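Local atomic coordinates of lipopolysaccharide heptosyltransferase 2 (Escherichia coli, PDB entry 1PSW), a protein that transfers the second heptose from ADP-L-glycero-D-manno-heptose onto the heptosyl-Kdo2-lipid A module during assembly of the lipopolysaccharide inner core. Residues L283-S291 with G322-I330. Residues are numbered along the deposited sequence; the frame is centred on the assembly and turned at random.
Sequences LVALYGPSS and GYHQSLIDI
Apolar contacts centre on Leu327, whose CG lies 3.7 Å from Gly288 CA and whose CD2 reaches Leu286 CB at 4.0 Å. Gly288 has the helix turn close against its CA: Ser326 OG is 3.0 Å away, and a beta carbon would run into this hydroxyl and Leu327 CG. Pro289 makes a CH-pi contact, with CB over one face of the His324 ring, 4.1 Å from its centroid and offset toward the rim. With CG anti to the backbone N (chi1 -161°), His324 caps residues 325-328: ND1 accepts from Ser326 N at 3.1 Å, nearly in the ring plane, and this nearly straight bond helps set the turn of the ring whose face Pro289 CB meets. Without the imidazole, as with an alanine in place of His324, Ser326 N would lose its capping acceptor and the first turn would probably be less well held. No direct hydrogen bond joins the segments; one water bridges them, donating to Tyr287 O and to Ser326 O, and Ile330 CD1 lies against the same Tyr287 carbonyl oxygen. Leu286 also touches Trp197, in a loop, and Val335 of helix 332-347. A short helix thus packs at the C-terminal end of strand 283-287, in the parallel sheet of the C-terminal Rossmann-like domain of the GT-B fold.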
ATOM      1  N   LEU A 283      12.575   6.746   1.060  1.00 18.35           N
ATOM      2  CA  LEU A 283      12.051   5.964   2.161  1.00 19.50           C
ATOM      3  C   LEU A 283      13.033   4.936   2.691  1.00 18.00           C
ATOM      4  O   LEU A 283      13.835   4.376   1.951  1.00 16.55           O
ATOM      5  CB  LEU A 283      10.749   5.285   1.714  1.00 23.19           C
ATOM      6  CG  LEU A 283      10.167   4.111   2.498  1.00 27.35           C
ATOM      7  CD1 LEU A 283       8.674   4.296   2.740  1.00 29.81           C
ATOM      8  CD2 LEU A 283      10.430   2.841   1.710  1.00 28.24           C
ATOM      9  N   VAL A 284      12.974   4.716   3.995  1.00 15.98           N
ATOM     10  CA  VAL A 284      13.830   3.736   4.648  1.00 15.71           C
ATOM     11  C   VAL A 284      12.854   2.728   5.250  1.00 14.85           C
ATOM     12  O   VAL A 284      12.037   3.085   6.101  1.00 16.01           O
ATOM     13  CB  VAL A 284      14.677   4.374   5.775  1.00 15.69           C
ATOM     14  CG1 VAL A 284      15.510   3.300   6.469  1.00 15.25           C
ATOM     15  CG2 VAL A 284      15.585   5.445   5.203  1.00 18.58           C
ATOM     16  N   ALA A 285      12.939   1.482   4.795  1.00 14.18           N
ATOM     17  CA  ALA A 285      12.066   0.412   5.254  1.00 14.34           C
ATOM     18  C   ALA A 285      12.817  -0.540   6.184  1.00 16.00           C
ATOM     19  O   ALA A 285      13.820  -1.140   5.807  1.00 15.89           O
ATOM     20  CB  ALA A 285      11.508  -0.340   4.054  1.00 13.68           C
ATOM     21  N   LEU A 286      12.313  -0.663   7.409  1.00 15.83           N
ATOM     22  CA  LEU A 286      12.929  -1.499   8.432  1.00 15.44           C
ATOM     23  C   LEU A 286      12.323  -2.890   8.543  1.00 15.92           C
ATOM     24  O   LEU A 286      11.133  -3.044   8.844  1.00 16.91           O
ATOM     25  CB  LEU A 286      12.842  -0.783   9.777  1.00 14.37           C
ATOM     26  CG  LEU A 286      13.257   0.692   9.707  1.00 15.17           C
ATOM     27  CD1 LEU A 286      13.166   1.305  11.100  1.00 15.63           C
ATOM     28  CD2 LEU A 286      14.688   0.822   9.160  1.00 13.46           C
ATOM     29  N   TYR A 287      13.154  -3.902   8.319  1.00 15.18           N
ATOM     30  CA  TYR A 287      12.717  -5.295   8.384  1.00 17.20           C
ATOM     31  C   TYR A 287      13.358  -6.078   9.520  1.00 18.48           C
ATOM     32  O   TYR A 287      14.510  -5.848   9.883  1.00 18.24           O
ATOM     33  CB  TYR A 287      13.038  -6.014   7.076  1.00 18.33           C
ATOM     34  CG  TYR A 287      12.152  -5.633   5.918  1.00 18.87           C
ATOM     35  CD1 TYR A 287      12.300  -4.406   5.267  1.00 18.96           C
ATOM     36  CD2 TYR A 287      11.168  -6.509   5.463  1.00 17.35           C
ATOM     37  CE1 TYR A 287      11.487  -4.066   4.186  1.00 19.09           C
ATOM     38  CE2 TYR A 287      10.352  -6.179   4.387  1.00 18.79           C
ATOM     39  CZ  TYR A 287      10.516  -4.962   3.752  1.00 18.48           C
ATOM     40  OH  TYR A 287       9.723  -4.643   2.670  1.00 19.15           O
ATOM     41  N   GLY A 288      12.588  -7.013  10.059  1.00 19.10           N
ATOM     42  CA  GLY A 288      13.064  -7.854  11.136  1.00 19.50           C
ATOM     43  C   GLY A 288      12.800  -9.314  10.803  1.00 21.32           C
ATOM     44  O   GLY A 288      13.523  -9.897   9.994  1.00 21.80           O
ATOM     45  N   PRO A 289      11.763  -9.935  11.386  1.00 21.45           N
ATOM     46  CA  PRO A 289      11.485 -11.343  11.093  1.00 25.18           C
ATOM     47  C   PRO A 289      11.037 -11.616   9.653  1.00 27.12           C
ATOM     48  O   PRO A 289      11.232 -12.720   9.146  1.00 30.59           O
ATOM     49  CB  PRO A 289      10.418 -11.696  12.122  1.00 23.26           C
ATOM     50  CG  PRO A 289       9.652 -10.417  12.242  1.00 23.05           C
ATOM     51  CD  PRO A 289      10.766  -9.389  12.323  1.00 22.44           C
ATOM     52  N   SER A 290      10.446 -10.621   8.996  1.00 27.47           N
ATOM     53  CA  SER A 290       9.986 -10.781   7.614  1.00 26.61           C
ATOM     54  C   SER A 290      11.027 -10.264   6.621  1.00 25.08           C
ATOM     55  O   SER A 290      11.940  -9.534   6.995  1.00 25.04           O
ATOM     56  CB  SER A 290       8.671 -10.023   7.409  1.00 25.87           C
ATOM     57  OG  SER A 290       8.865  -8.614   7.476  1.00 28.62           O
ATOM     58  N   SER A 291      10.885 -10.642   5.355  1.00 24.63           N
ATOM     59  CA  SER A 291      11.816 -10.194   4.326  1.00 23.68           C
ATOM     60  C   SER A 291      11.038  -9.497   3.219  1.00 22.53           C
ATOM     61  O   SER A 291       9.822  -9.652   3.116  1.00 20.07           O
ATOM     62  CB  SER A 291      12.565 -11.383   3.724  1.00 25.46           C
ATOM     63  OG  SER A 291      11.718 -12.116   2.860  1.00 26.44           O
ATOM     64  N   GLY A 322       5.174  -9.440  21.148  1.00 25.02           N
ATOM     65  CA  GLY A 322       6.225  -8.484  21.437  1.00 24.11           C
ATOM     66  C   GLY A 322       7.118  -8.179  20.256  1.00 23.05           C
ATOM     67  O   GLY A 322       6.950  -8.737  19.174  1.00 21.06           O
ATOM     68  N   TYR A 323       8.065  -7.274  20.479  1.00 21.38           N
ATOM     69  CA  TYR A 323       9.024  -6.875  19.461  1.00 20.67           C
ATOM     70  C   TYR A 323      10.021  -8.004  19.211  1.00 22.60           C
ATOM     71  O   TYR A 323      10.246  -8.860  20.070  1.00 22.74           O
ATOM     72  CB  TYR A 323       9.800  -5.643  19.920  1.00 18.50           C
ATOM     73  CG  TYR A 323       8.970  -4.384  20.062  1.00 18.75           C
ATOM     74  CD1 TYR A 323       8.250  -3.873  18.981  1.00 15.68           C
ATOM     75  CD2 TYR A 323       8.954  -3.672  21.259  1.00 17.66           C
ATOM     76  CE1 TYR A 323       7.536  -2.677  19.088  1.00 16.95           C
ATOM     77  CE2 TYR A 323       8.250  -2.479  21.379  1.00 17.72           C
ATOM     78  CZ  TYR A 323       7.542  -1.983  20.288  1.00 18.72           C
ATOM     79  OH  TYR A 323       6.859  -0.789  20.395  1.00 19.13           O
ATOM     80  N   HIS A 324      10.630  -7.981  18.031  1.00 21.22           N
ATOM     81  CA  HIS A 324      11.609  -8.982  17.647  1.00 21.11           C
ATOM     82  C   HIS A 324      13.004  -8.401  17.835  1.00 20.85           C
ATOM     83  O   HIS A 324      13.239  -7.225  17.558  1.00 21.45           O
ATOM     84  CB  HIS A 324      11.395  -9.396  16.186  1.00 20.89           C
ATOM     85  CG  HIS A 324      12.035 -10.700  15.830  1.00 22.65           C
ATOM     86  ND1 HIS A 324      13.379 -10.822  15.541  1.00 24.05           N
ATOM     87  CD2 HIS A 324      11.525 -11.953  15.766  1.00 23.57           C
ATOM     88  CE1 HIS A 324      13.667 -12.090  15.319  1.00 23.45           C
ATOM     89  NE2 HIS A 324      12.558 -12.799  15.451  1.00 25.06           N
ATOM     90  N   GLN A 325      13.930  -9.231  18.303  1.00 20.97           N
ATOM     91  CA  GLN A 325      15.298  -8.781  18.544  1.00 21.79           C
ATOM     92  C   GLN A 325      15.954  -8.166  17.310  1.00 20.85           C
ATOM     93  O   GLN A 325      16.730  -7.214  17.418  1.00 21.53           O
ATOM     94  CB  GLN A 325      16.160  -9.946  19.039  1.00 22.98           C
ATOM     95  CG  GLN A 325      17.497  -9.514  19.616  1.00 22.10           C
ATOM     96  CD  GLN A 325      17.324  -8.671  20.862  1.00 23.28           C
ATOM     97  OE1 GLN A 325      16.617  -9.065  21.791  1.00 25.12           O
ATOM     98  NE2 GLN A 325      17.969  -7.511  20.894  1.00 21.24           N
ATOM     99  N   SER A 326      15.638  -8.711  16.140  1.00 20.22           N
ATOM    100  CA  SER A 326      16.221  -8.218  14.893  1.00 20.30           C
ATOM    101  C   SER A 326      15.892  -6.754  14.609  1.00 19.62           C
ATOM    102  O   SER A 326      16.662  -6.063  13.941  1.00 22.04           O
ATOM    103  CB  SER A 326      15.780  -9.096  13.713  1.00 18.60           C
ATOM    104  OG  SER A 326      14.376  -9.065  13.526  1.00 24.01           O
ATOM    105  N   LEU A 327      14.749  -6.287  15.106  1.00 19.42           N
ATOM    106  CA  LEU A 327      14.342  -4.898  14.916  1.00 18.41           C
ATOM    107  C   LEU A 327      14.864  -4.047  16.071  1.00 19.03           C
ATOM    108  O   LEU A 327      15.242  -2.890  15.884  1.00 17.33           O
ATOM    109  CB  LEU A 327      12.817  -4.797  14.808  1.00 16.89           C
ATOM    110  CG  LEU A 327      12.300  -4.959  13.358  1.00 17.66           C
ATOM    111  CD1 LEU A 327      10.814  -5.246  13.332  1.00 17.15           C
ATOM    112  CD2 LEU A 327      12.608  -3.682  12.580  1.00 17.12           C
ATOM    113  N   ILE A 328      14.876  -4.623  17.268  1.00 18.45           N
ATOM    114  CA  ILE A 328      15.397  -3.919  18.427  1.00 19.58           C
ATOM    115  C   ILE A 328      16.873  -3.608  18.156  1.00 19.30           C
ATOM    116  O   ILE A 328      17.365  -2.546  18.528  1.00 19.94           O
ATOM    117  CB  ILE A 328      15.266  -4.785  19.706  1.00 18.83           C
ATOM    118  CG1 ILE A 328      13.790  -4.887  20.102  1.00 20.99           C
ATOM    119  CG2 ILE A 328      16.095  -4.191  20.836  1.00 21.91           C
ATOM    120  CD1 ILE A 328      13.491  -5.913  21.181  1.00 21.46           C
ATOM    121  N   ASP A 329      17.569  -4.519  17.476  1.00 19.16           N
ATOM    122  CA  ASP A 329      18.990  -4.321  17.178  1.00 21.18           C
ATOM    123  C   ASP A 329      19.295  -3.259  16.122  1.00 21.40           C
ATOM    124  O   ASP A 329      20.455  -2.898  15.926  1.00 21.80           O
ATOM    125  CB  ASP A 329      19.644  -5.650  16.784  1.00 24.06           C
ATOM    126  CG  ASP A 329      19.800  -6.596  17.968  1.00 27.83           C
ATOM    127  OD1 ASP A 329      19.624  -6.137  19.119  1.00 27.49           O
ATOM    128  OD2 ASP A 329      20.106  -7.788  17.754  1.00 30.53           O
ATOM    129  N   ILE A 330      18.272  -2.764  15.430  1.00 20.40           N
ATOM    130  CA  ILE A 330      18.502  -1.709  14.448  1.00 19.64           C
ATOM    131  C   ILE A 330      18.452  -0.390  15.218  1.00 20.56           C
ATOM    132  O   ILE A 330      17.391   0.031  15.672  1.00 21.66           O
ATOM    133  CB  ILE A 330      17.424  -1.712  13.341  1.00 20.39           C
ATOM    134  CG1 ILE A 330      17.580  -2.962  12.471  1.00 19.92           C
ATOM    135  CG2 ILE A 330      17.551  -0.448  12.481  1.00 19.42           C
ATOM    136  CD1 ILE A 330      16.598  -3.049  11.313  1.00 22.47           C
TER
HETATM  137  O   HOH W   1      16.738  -6.627  11.202  1.00 17.47           O